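Local coordinates for protein anaphase-promoting complex subunit cut9 (Schizosaccharomyces pombe, PDB 2XPI) that serves as a TPR-repeat subunit of the anaphase-promoting complex, an E3 ubiquitin ligase controlling mitosis and G1, and binds the partner protein hcn1, at residues D340-P343 and L344-S348; A347-E351 and S352-N356; N363-V366 and D367-E371; I381-C385 and V386-S390. One frame throughout, in Å; residues are numbered along the deposited sequence.

Interaction 1. Residues D340-P343 and L344-S348; sequences DVYP and LHLAS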
# COMPACT_ATOMS: atom_id res chain seq x y z
N ASP A 340 -8.75 1.61 19.96
CA ASP A 340 -8.13 1.50 21.27
C ASP A 340 -9.17 1.34 22.36
O ASP A 340 -8.86 0.95 23.47
CB ASP A 340 -7.33 2.76 21.58
CG ASP A 340 -6.17 2.98 20.62
OD1 ASP A 340 -5.83 4.17 20.42
OD2 ASP A 340 -5.60 1.98 20.09
N VAL A 341 -10.41 1.67 22.04
CA VAL A 341 -11.44 1.65 23.06
C VAL A 341 -11.89 0.22 23.33
O VAL A 341 -12.48 -0.06 24.38
CB VAL A 341 -12.65 2.51 22.65
CG1 VAL A 341 -13.53 1.73 21.71
CG2 VAL A 341 -13.42 2.88 23.87
N TYR A 342 -11.61 -0.68 22.41
CA TYR A 342 -12.20 -2.02 22.49
C TYR A 342 -11.82 -2.93 23.68
O TYR A 342 -12.69 -3.54 24.29
CB TYR A 342 -12.13 -2.76 21.15
CG TYR A 342 -13.22 -2.32 20.22
CD1 TYR A 342 -14.53 -2.66 20.48
CD2 TYR A 342 -12.96 -1.54 19.10
CE1 TYR A 342 -15.54 -2.26 19.65
CE2 TYR A 342 -13.97 -1.13 18.26
CZ TYR A 342 -15.26 -1.50 18.54
OH TYR A 342 -16.30 -1.11 17.74
N PRO A 343 -10.53 -3.03 24.03
CA PRO A 343 -10.24 -3.90 25.18
C PRO A 343 -11.06 -3.57 26.45
O PRO A 343 -11.61 -4.49 27.10
CB PRO A 343 -8.76 -3.67 25.42
CG PRO A 343 -8.22 -3.39 24.02
CD PRO A 343 -9.30 -2.60 23.33
N LEU A 344 -11.13 -2.29 26.80
CA LEU A 344 -11.90 -1.84 27.95
C LEU A 344 -13.39 -2.12 27.76
O LEU A 344 -14.10 -2.53 28.69
CB LEU A 344 -11.70 -0.33 28.14
CG LEU A 344 -10.93 0.20 29.35
CD1 LEU A 344 -10.79 -0.87 30.46
CD2 LEU A 344 -9.57 0.71 28.91
N HIS A 345 -13.85 -1.85 26.56
CA HIS A 345 -15.24 -2.02 26.23
C HIS A 345 -15.62 -3.52 26.26
O HIS A 345 -16.59 -3.93 26.91
CB HIS A 345 -15.48 -1.43 24.85
CG HIS A 345 -16.92 -1.35 24.48
ND1 HIS A 345 -17.44 -2.03 23.40
CD2 HIS A 345 -17.95 -0.71 25.06
CE1 HIS A 345 -18.74 -1.79 23.33
NE2 HIS A 345 -19.07 -0.99 24.33
N LEU A 346 -14.85 -4.32 25.53
CA LEU A 346 -15.04 -5.76 25.50
C LEU A 346 -15.02 -6.37 26.90
O LEU A 346 -15.94 -7.12 27.29
CB LEU A 346 -13.94 -6.41 24.66
CG LEU A 346 -14.23 -6.64 23.18
CD1 LEU A 346 -15.63 -6.24 22.80
CD2 LEU A 346 -13.22 -5.91 22.32
N ALA A 347 -13.97 -6.06 27.66
CA ALA A 347 -13.80 -6.67 28.97
C ALA A 347 -14.95 -6.29 29.91
O ALA A 347 -15.40 -7.10 30.71
CB ALA A 347 -12.46 -6.29 29.56
N SER A 348 -15.44 -5.06 29.80
CA SER A 348 -16.58 -4.63 30.61
C SER A 348 -17.88 -5.29 30.19
O SER A 348 -18.72 -5.58 31.04
CB SER A 348 -16.73 -3.11 30.58
OG SER A 348 -15.63 -2.49 31.21
O HOH W 1 -9.38 -0.27 26.01
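Tyr342 and Leu346, one helical turn apart, show how side chains in the first turn of a TPR helix are fitted against one another. Their side chains cross obliquely: the CD2 methyl of Leu346 comes up against CB of Tyr342 at 3.5 Å and stays near the ortho carbon CD1. His345 runs differently. It lies alongside Tyr342 and points the same way, its ND1 4.2 Å from Tyr342 CD1, a plain van der Waals neighbour. The imidazole is put there by CG standing opposite the backbone N (chi1 -171°), while its CB sits beside the carbonyl of Val341. On the Tyr342 ring, one face carries Val341 CG1 near the rim.

Beneath the side chains, i-to-i+4 bonds set the helix going. Val341 O receives His345 N at 3.1 Å, in the carbonyl plane; Tyr342 O receives Leu346 N, and Pro343 O takes Ala347 N at 2.9 Å. A water, 2.8 Å from Leu344 N in the first turn, links it to Asp340 O just before the helix, standing where a direct i-to-i+4 bond would be. One turn on, Leu344 O is gripped twice by Ser348, whose N and OG approach from opposite faces of the carbonyl plane.

Around this buried turn, Leu344 packs on helix 305-317, Val341 and His345 on helix 321-334, Tyr342 and His345 on helix 355-368, and Leu346 on helix 373-385. Pro343, Leu344 and Ala347 also meet a chain of another protein, Leu344 touching a modified side chain there, consistent with TPR 8 holding the acetyl-methionine of hcn1.

Interaction 2. Residues A347-E351 and S352-N356; sequences ASLHE and SGEKN
Ser348 opens the contact by offering its carbonyl to Ser352. The hydroxyl of Ser352 donates to Ser348 O at 3.3 Å, nearly in line with the carbonyl bond, while its backbone N makes only a weak bond to the same oxygen. With OG folded back beside the backbone N (chi1 -51°), the serine turns along its own helix instead of outward. Replacing it by alanine would remove the hydroxyl and would probably leave Ser348 O held by the weak backbone bond alone among the partners described here.

Leu349 comes next. Its carbonyl takes a nearly straight bond from Glu354 N (3.1 Å, 176° at the hydrogen), supplemented by weak bonds from Ser352 N and Gly353 N. Its side chain, at about a right angle to that of Glu354, lays CD2 against Glu354 CG at 3.7 Å, an aliphatic contact with the stem of the acid; the glutamate chain bends at chi2. Leu349 also packs on Leu325 and Ile361.

His350 contributes its carbonyl, to which Gly353 N is weakly bonded at 3.1 Å, and its side chain packs on Ile381 and Leu384. Glu351 sends its carboxylate elsewhere in the chain, OE1 accepting from the backbone N of Asn511.

Gly353, with phi 79°, lets the chain reverse, and Lys355 N bonds weakly to Gly353 O across the inverse gamma turn centred on Glu354, the N-cap of the following helix. Closing six residues (Glu354 N to Leu349 O) and four (Gly353 N to His350 O, weak), two of these bonds form a Schellman motif with Gly353 as C-prime, making the tight turn between the two antiparallel helices of TPR 8.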
# COMPACT_ATOMS: atom_id res chain seq x y z
N ALA A 347 -13.97 -6.06 27.66
CA ALA A 347 -13.80 -6.67 28.97
C ALA A 347 -14.95 -6.29 29.91
O ALA A 347 -15.40 -7.10 30.71
CB ALA A 347 -12.46 -6.29 29.56
N SER A 348 -15.44 -5.06 29.80
CA SER A 348 -16.58 -4.63 30.61
C SER A 348 -17.88 -5.29 30.19
O SER A 348 -18.72 -5.58 31.04
CB SER A 348 -16.73 -3.11 30.58
OG SER A 348 -15.63 -2.49 31.21
N LEU A 349 -18.06 -5.53 28.90
CA LEU A 349 -19.23 -6.28 28.43
C LEU A 349 -19.19 -7.75 28.90
O LEU A 349 -20.23 -8.31 29.27
CB LEU A 349 -19.41 -6.18 26.90
CG LEU A 349 -19.83 -4.85 26.26
CD1 LEU A 349 -19.69 -4.89 24.72
CD2 LEU A 349 -21.25 -4.40 26.66
N HIS A 350 -18.02 -8.37 28.90
CA HIS A 350 -17.91 -9.74 29.38
C HIS A 350 -18.29 -9.85 30.86
O HIS A 350 -18.97 -10.79 31.28
CB HIS A 350 -16.50 -10.27 29.16
CG HIS A 350 -16.24 -11.57 29.83
ND1 HIS A 350 -15.62 -11.66 31.06
CD2 HIS A 350 -16.51 -12.84 29.45
CE1 HIS A 350 -15.52 -12.93 31.41
NE2 HIS A 350 -16.05 -13.67 30.45
N GLU A 351 -17.85 -8.87 31.64
CA GLU A 351 -18.16 -8.80 33.06
C GLU A 351 -19.67 -8.73 33.32
O GLU A 351 -20.16 -9.26 34.30
CB GLU A 351 -17.47 -7.58 33.67
CG GLU A 351 -18.23 -6.94 34.81
CD GLU A 351 -17.93 -7.60 36.14
OE1 GLU A 351 -18.77 -7.50 37.06
OE2 GLU A 351 -16.84 -8.21 36.26
N SER A 352 -20.40 -8.07 32.43
CA SER A 352 -21.84 -7.93 32.61
C SER A 352 -22.60 -9.03 31.88
O SER A 352 -23.81 -9.17 32.04
CB SER A 352 -22.29 -6.55 32.14
OG SER A 352 -21.50 -5.54 32.74
N GLY A 353 -21.89 -9.82 31.08
CA GLY A 353 -22.48 -10.97 30.43
C GLY A 353 -23.32 -10.66 29.20
O GLY A 353 -24.29 -11.37 28.93
N GLU A 354 -22.93 -9.63 28.46
CA GLU A 354 -23.69 -9.16 27.31
C GLU A 354 -23.36 -9.88 26.00
O GLU A 354 -22.72 -9.31 25.13
CB GLU A 354 -23.42 -7.67 27.11
CG GLU A 354 -23.47 -6.86 28.39
CD GLU A 354 -24.77 -6.08 28.53
OE1 GLU A 354 -25.73 -6.38 27.78
OE2 GLU A 354 -24.83 -5.17 29.38
N LYS A 355 -23.82 -11.13 25.85
CA LYS A 355 -23.54 -11.90 24.64
C LYS A 355 -23.93 -11.14 23.39
O LYS A 355 -23.13 -10.98 22.47
CB LYS A 355 -24.30 -13.24 24.64
CG LYS A 355 -24.75 -13.74 26.00
CD LYS A 355 -25.48 -15.09 25.87
CE LYS A 355 -26.51 -15.11 24.74
NZ LYS A 355 -25.90 -15.29 23.38
N ASN A 356 -25.18 -10.68 23.36
CA ASN A 356 -25.72 -9.96 22.22
C ASN A 356 -24.79 -8.84 21.77
O ASN A 356 -24.42 -8.75 20.59
CB ASN A 356 -27.11 -9.42 22.56
CG ASN A 356 -27.75 -8.67 21.40
OD1 ASN A 356 -28.32 -7.58 21.58
ND2 ASN A 356 -27.66 -9.25 20.20

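Interaction 3. Residues N363-V366 and D367-E371; sequences NDLV and DRHPE
The C-terminal turn of helix 355-368, the second helix of TPR 8, brings Asp364 against Arg368 and Leu365 against His369. Asp364 and Arg368 lie side by side and point the same way, yet their pairing is loose: OD1 is 3.9 Å from NE, a long salt bridge in which the oxygen stands well out of the guanidinium plane and no N-H aims at it. The two flat groups are turned 64° from each other. Arg368 starts from a first torsion of 71°, which lodges CG between its backbone N and carbonyl carbon and lets the chain fold over Asp364 O, an oxygen found at the guanidinium edge. That carbonyl is bonded to Arg368 N at 3.0 Å, the donor lying above its plane.

Leu365 extends CD2 to the edge of the imidazole of His369, 4.0 Å from the ring atom CD2. Its carbonyl receives His369 N, the last i+4 closure of the helix, and a weak bond from Thr375 OG1. Asp367 N bonds to Asn363 O at 3.1 Å.

Beyond His369, Pro370 has no N-H to offer and places its CG against Val366 O. Thr375 OG1 holds His369 O, and the indole NE1 of Trp376 holds Pro370 O. A helix end followed by proline, pinned by the first turn of helix 373-385, is how this superhelix passes from TPR 8 to TPR 9.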
# COMPACT_ATOMS: atom_id res chain seq x y z
N ASN A 363 -18.73 -9.30 15.07
CA ASN A 363 -19.10 -9.58 13.69
C ASN A 363 -18.78 -8.46 12.71
O ASN A 363 -18.29 -8.73 11.61
CB ASN A 363 -20.55 -10.06 13.57
CG ASN A 363 -20.69 -11.53 13.92
OD1 ASN A 363 -21.69 -11.96 14.49
ND2 ASN A 363 -19.66 -12.32 13.60
N ASP A 364 -19.02 -7.21 13.08
CA ASP A 364 -18.63 -6.15 12.16
C ASP A 364 -17.16 -5.79 12.26
O ASP A 364 -16.62 -5.16 11.35
CB ASP A 364 -19.55 -4.92 12.19
CG ASP A 364 -19.38 -4.09 13.43
OD1 ASP A 364 -18.91 -2.93 13.33
OD2 ASP A 364 -19.75 -4.60 14.50
N LEU A 365 -16.52 -6.20 13.35
CA LEU A 365 -15.07 -6.07 13.44
C LEU A 365 -14.39 -7.04 12.47
O LEU A 365 -13.49 -6.65 11.74
CB LEU A 365 -14.59 -6.29 14.87
CG LEU A 365 -14.69 -5.13 15.87
CD1 LEU A 365 -14.07 -5.53 17.21
CD2 LEU A 365 -13.99 -3.92 15.34
N VAL A 366 -14.84 -8.29 12.42
CA VAL A 366 -14.19 -9.19 11.46
C VAL A 366 -14.58 -8.82 10.05
O VAL A 366 -13.84 -9.09 9.10
CB VAL A 366 -14.46 -10.70 11.71
CG1 VAL A 366 -14.75 -10.96 13.16
CG2 VAL A 366 -15.56 -11.19 10.81
N ASP A 367 -15.72 -8.16 9.89
CA ASP A 367 -16.10 -7.68 8.58
C ASP A 367 -15.19 -6.56 8.09
O ASP A 367 -14.78 -6.56 6.93
CB ASP A 367 -17.56 -7.22 8.53
CG ASP A 367 -18.00 -6.86 7.12
OD1 ASP A 367 -18.82 -5.93 6.96
OD2 ASP A 367 -17.51 -7.51 6.16
N ARG A 368 -14.86 -5.61 8.96
CA ARG A 368 -14.13 -4.42 8.53
C ARG A 368 -12.66 -4.39 8.95
O ARG A 368 -11.86 -3.67 8.35
CB ARG A 368 -14.84 -3.15 9.01
CG ARG A 368 -14.74 -2.91 10.50
CD ARG A 368 -15.69 -1.82 10.95
NE ARG A 368 -16.90 -1.81 10.14
CZ ARG A 368 -17.46 -0.70 9.65
NH1 ARG A 368 -16.92 0.49 9.91
NH2 ARG A 368 -18.56 -0.77 8.91
N HIS A 369 -12.29 -5.17 9.96
CA HIS A 369 -10.90 -5.22 10.41
C HIS A 369 -10.41 -6.65 10.63
O HIS A 369 -9.99 -7.00 11.73
CB HIS A 369 -10.71 -4.44 11.70
CG HIS A 369 -11.07 -2.99 11.59
ND1 HIS A 369 -10.36 -2.10 10.82
CD2 HIS A 369 -12.05 -2.27 12.20
CE1 HIS A 369 -10.89 -0.89 10.94
NE2 HIS A 369 -11.92 -0.97 11.77
N PRO A 370 -10.43 -7.48 9.59
CA PRO A 370 -9.99 -8.86 9.79
C PRO A 370 -8.49 -8.92 10.06
O PRO A 370 -7.96 -9.93 10.51
CB PRO A 370 -10.31 -9.54 8.45
CG PRO A 370 -11.11 -8.52 7.65
CD PRO A 370 -10.73 -7.19 8.18
N GLU A 371 -7.79 -7.85 9.77
CA GLU A 371 -6.34 -7.87 9.85
C GLU A 371 -5.82 -7.30 11.16
O GLU A 371 -4.62 -7.20 11.36
CB GLU A 371 -5.73 -7.13 8.64
CG GLU A 371 -5.74 -5.59 8.75
CD GLU A 371 -7.14 -4.97 8.69
OE1 GLU A 371 -8.09 -5.65 8.21
OE2 GLU A 371 -7.30 -3.80 9.13

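Interaction 4. Residues I381-C385 and V386-S390; sequences IYYLC and VNKIS
Tyr383 and Lys388 meet across the turn that joins helix 373-385 to helix 389-402, the antiparallel helix pair of TPR 9. Among polar contacts, one bond closes the turn: Lys388 N donates to Tyr383 O at 2.8 Å, approaching within 17° of a straight line with the carbonyl, a six-residue closure. Asn387 makes it possible by taking a left-handed backbone conformation (phi 63°), and Lys388 then stands at the N-cap of the next helix.

The aliphatic-aromatic contacts come in two sets. Lys388 lays its methylene chain obliquely by the Tyr383 ring, CD 3.9 Å from CD1, before bending at chi4 to carry the amine away; the other helix's Glu391 and Ala392 also touch that tyrosine. Tyr382 swings out with CG opposite its backbone N (chi1 165°), bringing CE1 to 3.7 Å from Val386 CG2, and the same ring makes an edge-to-face pair with Tyr359 of helix 355-368.

Purely aliphatic packing completes the joint. Leu384, also on Ala392 and His350, and Ile389, which leans on Ile419 of helix 407-420, meet methyl to methyl, CD1 to CD1, at 3.7 Å.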
# COMPACT_ATOMS: atom_id res chain seq x y z
N ILE A 381 -13.60 -13.11 23.26
CA ILE A 381 -14.33 -12.71 24.45
C ILE A 381 -15.77 -13.15 24.34
O ILE A 381 -16.38 -13.55 25.33
CB ILE A 381 -14.25 -11.19 24.70
CG1 ILE A 381 -12.83 -10.82 25.16
CG2 ILE A 381 -15.29 -10.74 25.74
CD1 ILE A 381 -12.58 -9.35 25.23
N TYR A 382 -16.30 -13.10 23.12
CA TYR A 382 -17.66 -13.57 22.87
C TYR A 382 -17.82 -15.04 23.16
O TYR A 382 -18.75 -15.43 23.86
CB TYR A 382 -18.10 -13.33 21.43
CG TYR A 382 -19.33 -14.13 21.14
CD1 TYR A 382 -20.52 -13.86 21.80
CD2 TYR A 382 -19.31 -15.19 20.23
CE1 TYR A 382 -21.66 -14.59 21.56
CE2 TYR A 382 -20.45 -15.94 19.98
CZ TYR A 382 -21.62 -15.63 20.65
OH TYR A 382 -22.77 -16.36 20.42
N TYR A 383 -16.95 -15.87 22.60
CA TYR A 383 -17.00 -17.30 22.88
C TYR A 383 -16.84 -17.54 24.38
O TYR A 383 -17.18 -18.60 24.89
CB TYR A 383 -15.99 -18.08 22.04
CG TYR A 383 -16.44 -18.19 20.61
CD1 TYR A 383 -17.67 -18.76 20.31
CD2 TYR A 383 -15.67 -17.70 19.57
CE1 TYR A 383 -18.12 -18.86 19.01
CE2 TYR A 383 -16.10 -17.79 18.25
CZ TYR A 383 -17.34 -18.37 17.98
OH TYR A 383 -17.79 -18.48 16.68
N LEU A 384 -16.37 -16.51 25.08
CA LEU A 384 -16.22 -16.57 26.53
C LEU A 384 -17.45 -16.18 27.42
O LEU A 384 -17.56 -16.77 28.49
CB LEU A 384 -14.93 -15.84 26.95
CG LEU A 384 -14.07 -16.46 28.06
CD1 LEU A 384 -13.53 -17.79 27.61
CD2 LEU A 384 -12.93 -15.54 28.50
N CYS A 385 -18.36 -15.25 27.05
CA CYS A 385 -19.66 -15.18 27.81
C CYS A 385 -20.58 -16.32 27.40
O CYS A 385 -21.72 -16.41 27.88
CB CYS A 385 -20.51 -13.86 27.76
SG CYS A 385 -22.33 -14.33 28.22
N VAL A 386 -20.10 -17.17 26.51
CA VAL A 386 -20.94 -18.20 25.91
C VAL A 386 -20.38 -19.58 26.27
O VAL A 386 -20.97 -20.64 25.96
CB VAL A 386 -21.08 -17.95 24.39
CG1 VAL A 386 -20.93 -19.22 23.58
CG2 VAL A 386 -22.38 -17.26 24.09
N ASN A 387 -19.24 -19.55 26.96
CA ASN A 387 -18.63 -20.75 27.48
C ASN A 387 -18.19 -21.76 26.45
O ASN A 387 -18.17 -22.96 26.72
CB ASN A 387 -19.58 -21.41 28.46
CG ASN A 387 -19.02 -21.44 29.84
OD1 ASN A 387 -18.24 -22.34 30.19
ND2 ASN A 387 -19.39 -20.45 30.65
N LYS A 388 -17.84 -21.29 25.26
CA LYS A 388 -17.26 -22.16 24.25
C LYS A 388 -15.77 -21.96 24.33
O LYS A 388 -15.20 -21.14 23.64
CB LYS A 388 -17.80 -21.80 22.86
CG LYS A 388 -19.16 -22.40 22.56
CD LYS A 388 -19.68 -21.92 21.21
CE LYS A 388 -20.78 -22.84 20.65
NZ LYS A 388 -20.24 -24.15 20.17
N ILE A 389 -15.14 -22.71 25.22
CA ILE A 389 -13.77 -22.43 25.63
C ILE A 389 -12.72 -22.79 24.56
O ILE A 389 -11.72 -22.07 24.41
CB ILE A 389 -13.47 -23.13 26.98
CG1 ILE A 389 -14.54 -22.72 28.00
CG2 ILE A 389 -12.07 -22.78 27.48
CD1 ILE A 389 -14.63 -21.22 28.21
N SER A 390 -12.95 -23.86 23.82
CA SER A 390 -12.05 -24.26 22.74
C SER A 390 -11.92 -23.14 21.69
O SER A 390 -10.82 -22.76 21.31
CB SER A 390 -12.55 -25.53 22.06
OG SER A 390 -13.19 -26.40 22.99

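How the interactions relate
Interactions 1 and 2 share Ala347 and Ser348, so that one opens and the other ends helix 342-352, their centres about 10 Å apart. Interaction 3 lies at the far end of the returning helix and meets interaction 1 where Tyr342 CE2 touches Leu365 CD2 at 4.0 Å. Interaction 4 ends the next helix and joins interaction 2 through His350 CB and Ile381 CG2, 3.7 Å apart; Ile381 also packs on Leu346. Bound gold(I) cyanide comes within about 9 Å of the Arg368 side chain and about 12 Å of that of Tyr342. Another protein's chain touches interactions 1, 2 and 4 but not interaction 3, consistent with the hcn1-binding surface.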